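Side-chain contacts in ancestral D-type dye decolorizing peroxidase (Geotrichum candidum, PDB 7ANV), which probably uses its haem to oxidise dyes and related substrates with hydrogen peroxide: residues Lys18-Tyr23 / Glu152-Lys157; Phe24-Thr29 / Val80-Ser85; Leu178-Asp183 / Phe251-Gln256. All coordinates share one frame; numbering follows the deposited sequence.

Contact 1: Lys18-Tyr23 / Glu152-Lys157; sequences KKTETY and ETVDKK. With SO4 (sulfate ion), chain H.
V154 sets one methyl against each of two threonines of strand 20-28. Its CG2 meets CG2 of T20 at 3.8 Å, and its CG1 lies 3.7 Å from OG1 of T22. With CG1 anti to the backbone N (chi1 169°) and CG2 anti to the carbonyl carbon, the two branches spread along the strand, so a single valine spans both residues. All three side chains are buried, and the contact is purely van der Waals. T20 OG1 bonds outside the two segments, chiefly with G182 O, with D183 OD1 also near.

A salt bridge lies on the other face, where E21 points away from the helix. There K18 NZ meets E21 OE1 at 2.7 Å, from above the carboxylate plane, and also bonds R368 O and G369 O. Were this lysine cut back to an alanine, E21 would probably lose the salt bridge, and the two carbonyls this donor. The backbone N of K18 binds O4 of a sulfate, probably from the crystallisation liquor, at 2.8 Å, which R55 also holds.

K19 and T20 face G148 in a classic beta bulge with strand 142-148, T22 also touches L158 of helix 151-164, and strand 174-183 flanks the threonines.

Contact 2: Phe24-Thr29 / Val80-Ser85; sequences FFFKIT and VNIAFS
F26 reaches across strand 142-148 to strand 78-84 with the far end of its ring, where CZ meets both I82 and F84. The backbones stay well apart, F26 CA lying 9.5 Å from F84 CA, because strand 142-148 runs between them.

Going along 80-85, V80 rests on I144 of that middle strand. N81 turns back on its neighbour: ND2 bonds V80 O at 2.8 Å, nearly straight at 172° but from above the carbonyl plane, while its OD1 takes the backbone N of D11. I82 makes the first touch, its CD1 4.2 Å from F26 CZ, with the two side chains crossing at about a right angle. CG1 stands anti to the backbone N (chi1 -170°) and the chain continues extended, which carries CD1 out to the ring. I144 also touches both I82 and F26. A83 faces F474 and S476 of strand 466-476. F84 brings CE1 to the edge of the F26 ring, close to its plane and 4.2 Å from CZ; F486 meets the F84 ring as well. S85 then N-caps helix 86-92, its OG bonding the backbone N of G88.

Contact between next-but-one strands bridged by large apolar groups fits the four-stranded antiparallel sheet, order 2-3-1-4, of the ferredoxin-like fold found in dye-decolorizing peroxidases.

Contact 3: Leu178-Asp183 / Phe251-Gln256; sequences LTIQGD and FRKLQQ. With HEM (protoporphyrin IX containing Fe), chain B.
I180 and F251 form the tight part of this contact: CD1 of I180 lies 4.0 Å from F251 CZ and almost as near CE1, approaching the ring obliquely. With CG1 anti to the carbonyl carbon (chi1 -42°) and CD1 extended beyond it, the isoleucine points its longer branch at the opposing strand. The same CD1 comes within 4.3 Å of K253 CD, so the aliphatic part of the lysine flanks the methyl while its ammonium carries on to salt bridges with D132 and D389. F25 and F135 close in on both I180 and F251, making the spot an aromatic-rich piece of buried core. The backbones are 9.1 Å apart there, from I180 CA to K253 CA, so side chains alone make the contact.

The loose side is at Q181 and D183, which make no contact with 251-256. Both are partly exposed and bond each other, Q181 NE2 giving a straight bond (175°) to the syn lone pair of D183 OD2 at 2.9 Å.

On the far side of strand 247-256, L254 CD1 approaches HEM CAB at 3.7 Å, and Q256 NE2, hydrogen-bonded to E193, packs 3.6 Å from HEM CMB. Both residues line the haem pocket; packing between two antiparallel sheets of the same strand order is consistent with the paired ferredoxin-like halves of dye-decolorizing peroxidases.

Overall arrangement
Strand 20-28 starts the story and serves two contacts. Its later half is met first, when strand 78-84 arrives and contact 2 closes a loop of 50 residues. Its earlier half waits for helix 151-164, where contact 1 closes the larger loop in which contact 2 is nested; K157 and V80 touch between them. Strand 174-183 follows that helix, pairs beside strand 20-28 to complete the first sheet, and opens contact 3, which lies in series with the other two and crosses neither. Contact 3 closes when the chain reaches strand 247-256, tying the first sheet to the second, one strand of which lines the haem pocket.

Contact 1: Lys18-Tyr23 / Glu152-Lys157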
loop_
_atom_site.group_PDB
_atom_site.type_symbol
_atom_site.label_atom_id
_atom_site.label_comp_id
_atom_site.label_asym_id
_atom_site.label_seq_id
_atom_site.Cartn_x
_atom_site.Cartn_y
_atom_site.Cartn_z
ATOM N N LYS A 18 9.806 11.827 -1.801
ATOM C CA LYS A 18 10.534 11.121 -2.881
ATOM C C LYS A 18 10.006 11.474 -4.267
ATOM O O LYS A 18 8.771 11.695 -4.442
ATOM C CB LYS A 18 10.415 9.617 -2.630
ATOM C CG LYS A 18 9.032 9.015 -2.806
ATOM C CD LYS A 18 8.872 7.697 -2.092
ATOM C CE LYS A 18 7.443 7.213 -2.043
ATOM N NZ LYS A 18 7.354 5.986 -1.246
ATOM N N LYS A 19 10.907 11.425 -5.238
ATOM C CA LYS A 19 10.565 11.276 -6.680
ATOM C C LYS A 19 10.979 9.864 -7.122
ATOM O O LYS A 19 10.468 9.374 -8.102
ATOM C CB LYS A 19 11.286 12.350 -7.495
ATOM C CG LYS A 19 10.864 13.768 -7.106
ATOM C CD LYS A 19 11.313 14.887 -8.040
ATOM C CE LYS A 19 10.587 16.191 -7.713
ATOM N NZ LYS A 19 10.685 17.203 -8.799
ATOM N N THR A 20 11.928 9.258 -6.412
ATOM C CA THR A 20 12.435 7.903 -6.710
ATOM C C THR A 20 12.803 7.229 -5.392
ATOM O O THR A 20 13.153 7.917 -4.412
ATOM C CB THR A 20 13.615 7.951 -7.693
ATOM O OG1 THR A 20 13.986 6.624 -8.065
ATOM C CG2 THR A 20 14.833 8.660 -7.143
ATOM N N GLU A 21 12.753 5.914 -5.367
ATOM C CA GLU A 21 13.024 5.182 -4.119
ATOM C C GLU A 21 13.551 3.818 -4.528
ATOM O O GLU A 21 12.930 3.199 -5.404
ATOM C CB GLU A 21 11.734 5.098 -3.299
ATOM C CG GLU A 21 11.909 4.481 -1.930
ATOM C CD GLU A 21 10.585 4.483 -1.165
ATOM O OE1 GLU A 21 9.510 4.485 -1.837
ATOM O OE2 GLU A 21 10.640 4.444 0.081
ATOM N N THR A 22 14.581 3.337 -3.848
ATOM C CA THR A 22 15.161 2.021 -4.123
ATOM C C THR A 22 14.961 1.166 -2.882
ATOM O O THR A 22 15.140 1.657 -1.758
ATOM C CB THR A 22 16.633 2.121 -4.528
ATOM O OG1 THR A 22 16.672 2.719 -5.823
ATOM C CG2 THR A 22 17.265 0.749 -4.588
ATOM N N TYR A 23 14.484 -0.053 -3.086
ATOM C CA TYR A 23 14.380 -1.074 -2.031
ATOM C C TYR A 23 15.528 -2.047 -2.232
ATOM O O TYR A 23 15.577 -2.693 -3.278
ATOM C CB TYR A 23 13.007 -1.725 -2.153
ATOM C CG TYR A 23 11.902 -0.784 -1.814
ATOM C CD1 TYR A 23 11.347 0.023 -2.785
ATOM C CD2 TYR A 23 11.388 -0.730 -0.538
ATOM C CE1 TYR A 23 10.334 0.916 -2.490
ATOM C CE2 TYR A 23 10.367 0.145 -0.231
ATOM C CZ TYR A 23 9.831 0.950 -1.210
ATOM O OH TYR A 23 8.820 1.821 -0.937
ATOM N N GLU A 152 20.497 10.336 -8.814
ATOM C CA GLU A 152 21.853 10.731 -8.357
ATOM C C GLU A 152 21.921 10.677 -6.826
ATOM O O GLU A 152 22.878 10.072 -6.239
ATOM C CB GLU A 152 22.125 12.142 -8.879
ATOM C CG GLU A 152 22.336 12.165 -10.373
ATOM C CD GLU A 152 21.154 12.235 -11.329
ATOM O OE1 GLU A 152 19.951 12.078 -10.932
ATOM O OE2 GLU A 152 21.489 12.413 -12.529
ATOM N N THR A 153 20.936 11.289 -6.166
ATOM C CA THR A 153 20.873 11.359 -4.687
ATOM C C THR A 153 20.767 9.953 -4.095
ATOM O O THR A 153 21.501 9.617 -3.134
ATOM C CB THR A 153 19.709 12.229 -4.217
ATOM O OG1 THR A 153 19.989 13.563 -4.634
ATOM C CG2 THR A 153 19.502 12.139 -2.727
ATOM N N VAL A 154 19.865 9.141 -4.624
ATOM C CA VAL A 154 19.635 7.776 -4.076
ATOM C C VAL A 154 20.893 6.925 -4.308
ATOM O O VAL A 154 21.337 6.260 -3.386
ATOM C CB VAL A 154 18.359 7.160 -4.679
ATOM C CG1 VAL A 154 18.250 5.692 -4.345
ATOM C CG2 VAL A 154 17.117 7.897 -4.196
ATOM N N ASP A 155 21.467 6.976 -5.503
ATOM C CA ASP A 155 22.642 6.137 -5.875
ATOM C C ASP A 155 23.817 6.475 -4.969
ATOM O O ASP A 155 24.526 5.557 -4.542
ATOM C CB ASP A 155 22.974 6.318 -7.355
ATOM C CG ASP A 155 21.931 5.720 -8.279
ATOM O OD1 ASP A 155 21.010 5.030 -7.759
ATOM O OD2 ASP A 155 22.059 5.942 -9.529
ATOM N N LYS A 156 24.020 7.760 -4.700
ATOM C CA LYS A 156 25.123 8.228 -3.845
ATOM C C LYS A 156 24.905 7.673 -2.448
ATOM O O LYS A 156 25.861 7.156 -1.826
ATOM C CB LYS A 156 25.156 9.753 -3.855
ATOM C CG LYS A 156 26.235 10.304 -2.945
ATOM C CD LYS A 156 26.428 11.777 -3.140
ATOM C CE LYS A 156 27.772 12.238 -2.634
ATOM N NZ LYS A 156 27.974 13.669 -2.975
ATOM N N LYS A 157 23.671 7.779 -1.937
ATOM C CA LYS A 157 23.388 7.304 -0.569
ATOM C C LYS A 157 23.551 5.768 -0.505
ATOM O O LYS A 157 24.062 5.227 0.507
ATOM C CB LYS A 157 21.993 7.766 -0.171
ATOM C CG LYS A 157 21.575 7.424 1.238
ATOM C CD LYS A 157 22.436 7.978 2.326
ATOM C CE LYS A 157 22.541 9.489 2.365
ATOM N NZ LYS A 157 23.308 9.922 3.561
HETATM S S SO4 H . 6.040 13.363 -1.230
HETATM O O1 SO4 H . 4.949 13.332 -2.168
HETATM O O2 SO4 H . 5.611 12.780 0.017
HETATM O O3 SO4 H . 6.450 14.727 -1.003
HETATM O O4 SO4 H . 7.149 12.618 -1.764
#

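Contact 2: Phe24-Thr29 / Val80-Ser85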
loop_
_atom_site.group_PDB
_atom_site.type_symbol
_atom_site.label_atom_id
_atom_site.label_comp_id
_atom_site.label_asym_id
_atom_site.label_seq_id
_atom_site.Cartn_x
_atom_site.Cartn_y
_atom_site.Cartn_z
ATOM N N PHE A 24 16.409 -2.131 -1.242
ATOM C CA PHE A 24 17.594 -3.028 -1.239
ATOM C C PHE A 24 17.307 -4.175 -0.272
ATOM O O PHE A 24 17.363 -3.991 0.980
ATOM C CB PHE A 24 18.820 -2.189 -0.885
ATOM C CG PHE A 24 20.110 -2.936 -0.893
ATOM C CD1 PHE A 24 20.499 -3.684 0.202
ATOM C CD2 PHE A 24 20.973 -2.814 -1.960
ATOM C CE1 PHE A 24 21.745 -4.311 0.199
ATOM C CE2 PHE A 24 22.205 -3.448 -1.956
ATOM C CZ PHE A 24 22.572 -4.204 -0.877
ATOM N N PHE A 25 16.955 -5.335 -0.834
ATOM C CA PHE A 25 16.575 -6.521 -0.029
ATOM C C PHE A 25 17.860 -7.309 0.192
ATOM O O PHE A 25 18.628 -7.571 -0.760
ATOM C CB PHE A 25 15.535 -7.380 -0.742
ATOM C CG PHE A 25 14.236 -6.665 -0.964
ATOM C CD1 PHE A 25 13.266 -6.661 0.032
ATOM C CD2 PHE A 25 13.968 -6.017 -2.151
ATOM C CE1 PHE A 25 12.062 -6.022 -0.174
ATOM C CE2 PHE A 25 12.766 -5.356 -2.341
ATOM C CZ PHE A 25 11.798 -5.388 -1.371
ATOM N N PHE A 26 18.148 -7.642 1.435
ATOM C CA PHE A 26 19.455 -8.240 1.759
ATOM C C PHE A 26 19.295 -9.468 2.632
ATOM O O PHE A 26 18.286 -9.660 3.311
ATOM C CB PHE A 26 20.378 -7.221 2.433
ATOM C CG PHE A 26 19.876 -6.737 3.771
ATOM C CD1 PHE A 26 20.228 -7.391 4.945
ATOM C CD2 PHE A 26 19.086 -5.602 3.853
ATOM C CE1 PHE A 26 19.772 -6.941 6.175
ATOM C CE2 PHE A 26 18.616 -5.167 5.079
ATOM C CZ PHE A 26 18.964 -5.825 6.235
ATOM N N LYS A 27 20.318 -10.309 2.530
ATOM C CA LYS A 27 20.561 -11.451 3.424
ATOM C C LYS A 27 21.757 -11.069 4.282
ATOM O O LYS A 27 22.750 -10.527 3.738
ATOM C CB LYS A 27 20.808 -12.700 2.579
ATOM C CG LYS A 27 21.105 -13.962 3.360
ATOM C CD LYS A 27 21.376 -15.143 2.437
ATOM C CE LYS A 27 21.484 -16.471 3.155
ATOM N NZ LYS A 27 22.340 -17.397 2.374
ATOM N N ILE A 28 21.661 -11.332 5.580
ATOM C CA ILE A 28 22.782 -11.176 6.537
ATOM C C ILE A 28 23.663 -12.419 6.415
ATOM O O ILE A 28 23.173 -13.538 6.704
ATOM C CB ILE A 28 22.281 -10.946 7.964
ATOM C CG1 ILE A 28 21.446 -9.660 8.054
ATOM C CG2 ILE A 28 23.448 -10.992 8.950
ATOM C CD1 ILE A 28 20.618 -9.521 9.306
ATOM N N THR A 29 24.930 -12.229 6.039
ATOM C CA THR A 29 25.894 -13.351 5.849
ATOM C C THR A 29 26.858 -13.413 7.032
ATOM O O THR A 29 27.572 -14.412 7.150
ATOM C CB THR A 29 26.627 -13.195 4.519
ATOM O OG1 THR A 29 27.240 -11.906 4.484
ATOM C CG2 THR A 29 25.694 -13.288 3.347
ATOM N N VAL A 80 16.431 7.458 4.556
ATOM C CA VAL A 80 16.897 6.052 4.738
ATOM C C VAL A 80 16.115 5.429 5.874
ATOM O O VAL A 80 16.096 6.001 6.954
ATOM C CB VAL A 80 18.403 5.946 5.047
ATOM C CG1 VAL A 80 18.835 4.476 5.145
ATOM C CG2 VAL A 80 19.199 6.681 3.992
ATOM N N ASN A 81 15.513 4.259 5.635
ATOM C CA ASN A 81 14.905 3.449 6.713
ATOM C C ASN A 81 15.382 2.007 6.514
ATOM O O ASN A 81 15.888 1.641 5.432
ATOM C CB ASN A 81 13.366 3.491 6.691
ATOM C CG ASN A 81 12.686 4.658 7.377
ATOM O OD1 ASN A 81 11.485 4.597 7.640
ATOM N ND2 ASN A 81 13.403 5.712 7.702
ATOM N N ILE A 82 15.205 1.203 7.547
ATOM C CA ILE A 82 15.583 -0.222 7.521
ATOM C C ILE A 82 14.529 -1.040 8.253
ATOM O O ILE A 82 14.031 -0.621 9.314
ATOM C CB ILE A 82 16.993 -0.435 8.099
ATOM C CG1 ILE A 82 17.476 -1.861 7.837
ATOM C CG2 ILE A 82 17.071 -0.029 9.583
ATOM C CD1 ILE A 82 18.935 -2.092 8.123
ATOM N N ALA A 83 14.287 -2.249 7.736
ATOM C CA ALA A 83 13.281 -3.153 8.318
ATOM C C ALA A 83 13.813 -4.577 8.183
ATOM O O ALA A 83 14.556 -4.867 7.238
ATOM C CB ALA A 83 11.918 -2.979 7.689
ATOM N N PHE A 84 13.342 -5.443 9.063
ATOM C CA PHE A 84 13.837 -6.828 9.231
ATOM C C PHE A 84 12.666 -7.781 9.076
ATOM O O PHE A 84 11.607 -7.557 9.661
ATOM C CB PHE A 84 14.509 -6.988 10.596
ATOM C CG PHE A 84 15.756 -6.174 10.714
ATOM C CD1 PHE A 84 16.962 -6.663 10.283
ATOM C CD2 PHE A 84 15.709 -4.889 11.242
ATOM C CE1 PHE A 84 18.107 -5.896 10.363
ATOM C CE2 PHE A 84 16.852 -4.110 11.270
ATOM C CZ PHE A 84 18.048 -4.631 10.868
ATOM N N SER A 85 12.897 -8.897 8.386
ATOM C CA SER A 85 11.934 -10.028 8.346
ATOM C C SER A 85 12.143 -10.873 9.605
ATOM O O SER A 85 13.238 -10.784 10.242
ATOM C CB SER A 85 12.156 -10.836 7.082
ATOM O OG SER A 85 13.400 -11.500 7.188
#

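Contact 3: Leu178-Asp183 / Phe251-Gln256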
loop_
_atom_site.group_PDB
_atom_site.type_symbol
_atom_site.label_atom_id
_atom_site.label_comp_id
_atom_site.label_asym_id
_atom_site.label_seq_id
_atom_site.Cartn_x
_atom_site.Cartn_y
_atom_site.Cartn_z
ATOM N N LEU A 178 17.998 -8.676 -3.964
ATOM C CA LEU A 178 17.178 -8.016 -4.996
ATOM C C LEU A 178 17.236 -6.515 -4.719
ATOM O O LEU A 178 17.137 -6.105 -3.534
ATOM C CB LEU A 178 15.734 -8.542 -4.934
ATOM C CG LEU A 178 14.746 -7.896 -5.905
ATOM C CD1 LEU A 178 15.056 -8.247 -7.354
ATOM C CD2 LEU A 178 13.312 -8.285 -5.571
ATOM N N THR A 179 17.349 -5.735 -5.782
ATOM C CA THR A 179 17.109 -4.281 -5.702
ATOM C C THR A 179 15.963 -3.937 -6.641
ATOM O O THR A 179 15.961 -4.463 -7.786
ATOM C CB THR A 179 18.380 -3.501 -6.042
ATOM O OG1 THR A 179 19.387 -3.975 -5.152
ATOM C CG2 THR A 179 18.216 -2.012 -5.862
ATOM N N ILE A 180 15.013 -3.124 -6.177
ATOM C CA ILE A 180 13.887 -2.676 -7.042
ATOM C C ILE A 180 13.883 -1.160 -6.914
ATOM O O ILE A 180 13.825 -0.659 -5.788
ATOM C CB ILE A 180 12.517 -3.276 -6.640
ATOM C CG1 ILE A 180 12.604 -4.761 -6.287
ATOM C CG2 ILE A 180 11.530 -2.985 -7.770
ATOM C CD1 ILE A 180 11.291 -5.426 -5.843
ATOM N N GLN A 181 13.810 -0.481 -8.031
ATOM C CA GLN A 181 13.675 0.981 -8.064
ATOM C C GLN A 181 12.243 1.386 -8.399
ATOM O O GLN A 181 11.681 0.892 -9.407
ATOM C CB GLN A 181 14.642 1.531 -9.106
ATOM C CG GLN A 181 14.639 3.055 -9.160
ATOM C CD GLN A 181 15.588 3.526 -10.226
ATOM O OE1 GLN A 181 16.785 3.244 -10.142
ATOM N NE2 GLN A 181 15.061 4.140 -11.285
ATOM N N GLY A 182 11.702 2.333 -7.636
ATOM C CA GLY A 182 10.436 2.976 -7.964
ATOM C C GLY A 182 10.670 4.389 -8.413
ATOM O O GLY A 182 11.695 4.973 -8.089
ATOM N N ASP A 183 9.736 4.915 -9.167
ATOM C CA ASP A 183 9.818 6.263 -9.747
ATOM C C ASP A 183 8.408 6.825 -9.802
ATOM O O ASP A 183 7.506 6.140 -10.347
ATOM C CB ASP A 183 10.389 6.182 -11.166
ATOM C CG ASP A 183 11.863 5.834 -11.150
ATOM O OD1 ASP A 183 12.638 6.705 -10.757
ATOM O OD2 ASP A 183 12.213 4.653 -11.491
ATOM N N PHE A 251 5.476 -5.304 2.241
ATOM C CA PHE A 251 5.930 -5.025 0.868
ATOM C C PHE A 251 5.249 -5.987 -0.108
ATOM O O PHE A 251 5.339 -7.179 0.096
ATOM C CB PHE A 251 7.458 -5.071 0.784
ATOM C CG PHE A 251 7.974 -4.630 -0.564
ATOM C CD1 PHE A 251 8.024 -5.531 -1.621
ATOM C CD2 PHE A 251 8.433 -3.331 -0.770
ATOM C CE1 PHE A 251 8.457 -5.119 -2.879
ATOM C CE2 PHE A 251 8.849 -2.909 -2.033
ATOM C CZ PHE A 251 8.870 -3.807 -3.070
ATOM N N ARG A 252 4.653 -5.459 -1.167
ATOM C CA ARG A 252 4.160 -6.256 -2.296
ATOM C C ARG A 252 4.567 -5.601 -3.614
ATOM O O ARG A 252 4.279 -4.428 -3.823
ATOM C CB ARG A 252 2.628 -6.348 -2.288
ATOM C CG ARG A 252 2.024 -6.876 -1.012
ATOM C CD ARG A 252 1.852 -8.364 -1.044
ATOM N NE ARG A 252 0.738 -8.763 -1.889
ATOM C CZ ARG A 252 0.524 -9.988 -2.385
ATOM N NH1 ARG A 252 1.416 -10.965 -2.259
ATOM N NH2 ARG A 252 -0.609 -10.219 -3.040
ATOM N N LYS A 253 5.230 -6.366 -4.457
ATOM C CA LYS A 253 5.473 -5.961 -5.854
ATOM C C LYS A 253 4.245 -6.350 -6.674
ATOM O O LYS A 253 3.969 -7.561 -6.818
ATOM C CB LYS A 253 6.754 -6.590 -6.398
ATOM C CG LYS A 253 7.039 -6.153 -7.817
ATOM C CD LYS A 253 8.229 -6.828 -8.479
ATOM C CE LYS A 253 8.224 -6.465 -9.948
ATOM N NZ LYS A 253 9.301 -7.128 -10.722
ATOM N N LEU A 254 3.483 -5.364 -7.131
ATOM C CA LEU A 254 2.195 -5.595 -7.828
ATOM C C LEU A 254 2.357 -5.085 -9.270
ATOM O O LEU A 254 2.317 -3.862 -9.520
ATOM C CB LEU A 254 1.048 -4.880 -7.122
ATOM C CG LEU A 254 0.883 -5.284 -5.671
ATOM C CD1 LEU A 254 -0.247 -4.486 -5.013
ATOM C CD2 LEU A 254 0.658 -6.792 -5.547
ATOM N N GLN A 255 2.533 -6.030 -10.182
ATOM C CA GLN A 255 2.644 -5.706 -11.623
ATOM C C GLN A 255 1.284 -5.212 -12.134
ATOM O O GLN A 255 0.260 -5.838 -11.789
ATOM C CB GLN A 255 3.081 -6.945 -12.379
ATOM C CG GLN A 255 3.244 -6.637 -13.853
ATOM C CD GLN A 255 3.548 -7.853 -14.673
ATOM O OE1 GLN A 255 3.624 -8.970 -14.163
ATOM N NE2 GLN A 255 3.707 -7.633 -15.975
ATOM N N GLN A 256 1.250 -4.159 -12.955
ATOM C CA GLN A 256 -0.003 -3.632 -13.536
ATOM C C GLN A 256 -0.008 -3.829 -15.049
ATOM O O GLN A 256 1.015 -3.592 -15.685
ATOM C CB GLN A 256 -0.188 -2.169 -13.152
ATOM C CG GLN A 256 -0.504 -2.025 -11.669
ATOM C CD GLN A 256 -0.506 -0.590 -11.237
ATOM O OE1 GLN A 256 0.442 -0.075 -10.645
ATOM N NE2 GLN A 256 -1.610 0.070 -11.520
HETATM C CHA HEM B . -6.543 3.836 -2.064
HETATM C CHB HEM B . -4.853 2.220 -6.307
HETATM C CHC HEM B . -3.260 -1.846 -4.074
HETATM C CHD HEM B . -5.332 -0.336 0.038
HETATM C C1A HEM B . -6.203 3.739 -3.401
HETATM C C2A HEM B . -6.456 4.738 -4.373
HETATM C C3A HEM B . -6.001 4.284 -5.571
HETATM C C4A HEM B . -5.430 3.002 -5.338
HETATM C CMA HEM B . -6.032 5.012 -6.905
HETATM C CAA HEM B . -7.188 6.057 -4.153
HETATM C CBA HEM B . -6.363 7.160 -3.512
HETATM C CGA HEM B . -6.667 7.394 -2.060
HETATM O O1A HEM B . -7.800 7.341 -1.546
HETATM O O2A HEM B . -5.751 7.684 -1.360
HETATM C C1B HEM B . -4.270 0.965 -6.047
HETATM C C2B HEM B . -3.592 0.186 -7.037
HETATM C C3B HEM B . -3.121 -0.942 -6.432
HETATM C C4B HEM B . -3.534 -0.843 -5.005
HETATM C CMB HEM B . -3.426 0.533 -8.491
HETATM C CAB HEM B . -2.314 -2.065 -6.964
HETATM C CBB HEM B . -1.525 -2.005 -8.066
HETATM C C1C HEM B . -3.712 -1.811 -2.746
HETATM C C2C HEM B . -3.564 -2.830 -1.792
HETATM C C3C HEM B . -4.190 -2.394 -0.638
HETATM C C4C HEM B . -4.703 -1.096 -0.902
HETATM C CMC HEM B . -2.846 -4.153 -2.021
HETATM C CAC HEM B . -4.371 -3.047 0.660
HETATM C CBC HEM B . -4.337 -4.363 0.812
HETATM C C1D HEM B . -5.770 0.963 -0.223
HETATM C C2D HEM B . -6.352 1.774 0.860
HETATM C C3D HEM B . -6.703 2.930 0.257
HETATM C C4D HEM B . -6.331 2.809 -1.170
HETATM C CMD HEM B . -6.547 1.455 2.339
HETATM C CAD HEM B . -7.347 4.127 0.922
HETATM C CBD HEM B . -8.874 3.993 1.052
HETATM C CGD HEM B . -9.462 5.128 1.837
HETATM O O1D HEM B . -10.480 5.674 1.340
HETATM O O2D HEM B . -8.995 5.477 2.951
HETATM N NA HEM B . -5.557 2.667 -4.004
HETATM N NB HEM B . -4.192 0.328 -4.868
HETATM N NC HEM B . -4.448 -0.775 -2.213
HETATM N ND HEM B . -5.803 1.582 -1.428
HETATM FE FE HEM B . -5.081 0.974 -3.109
#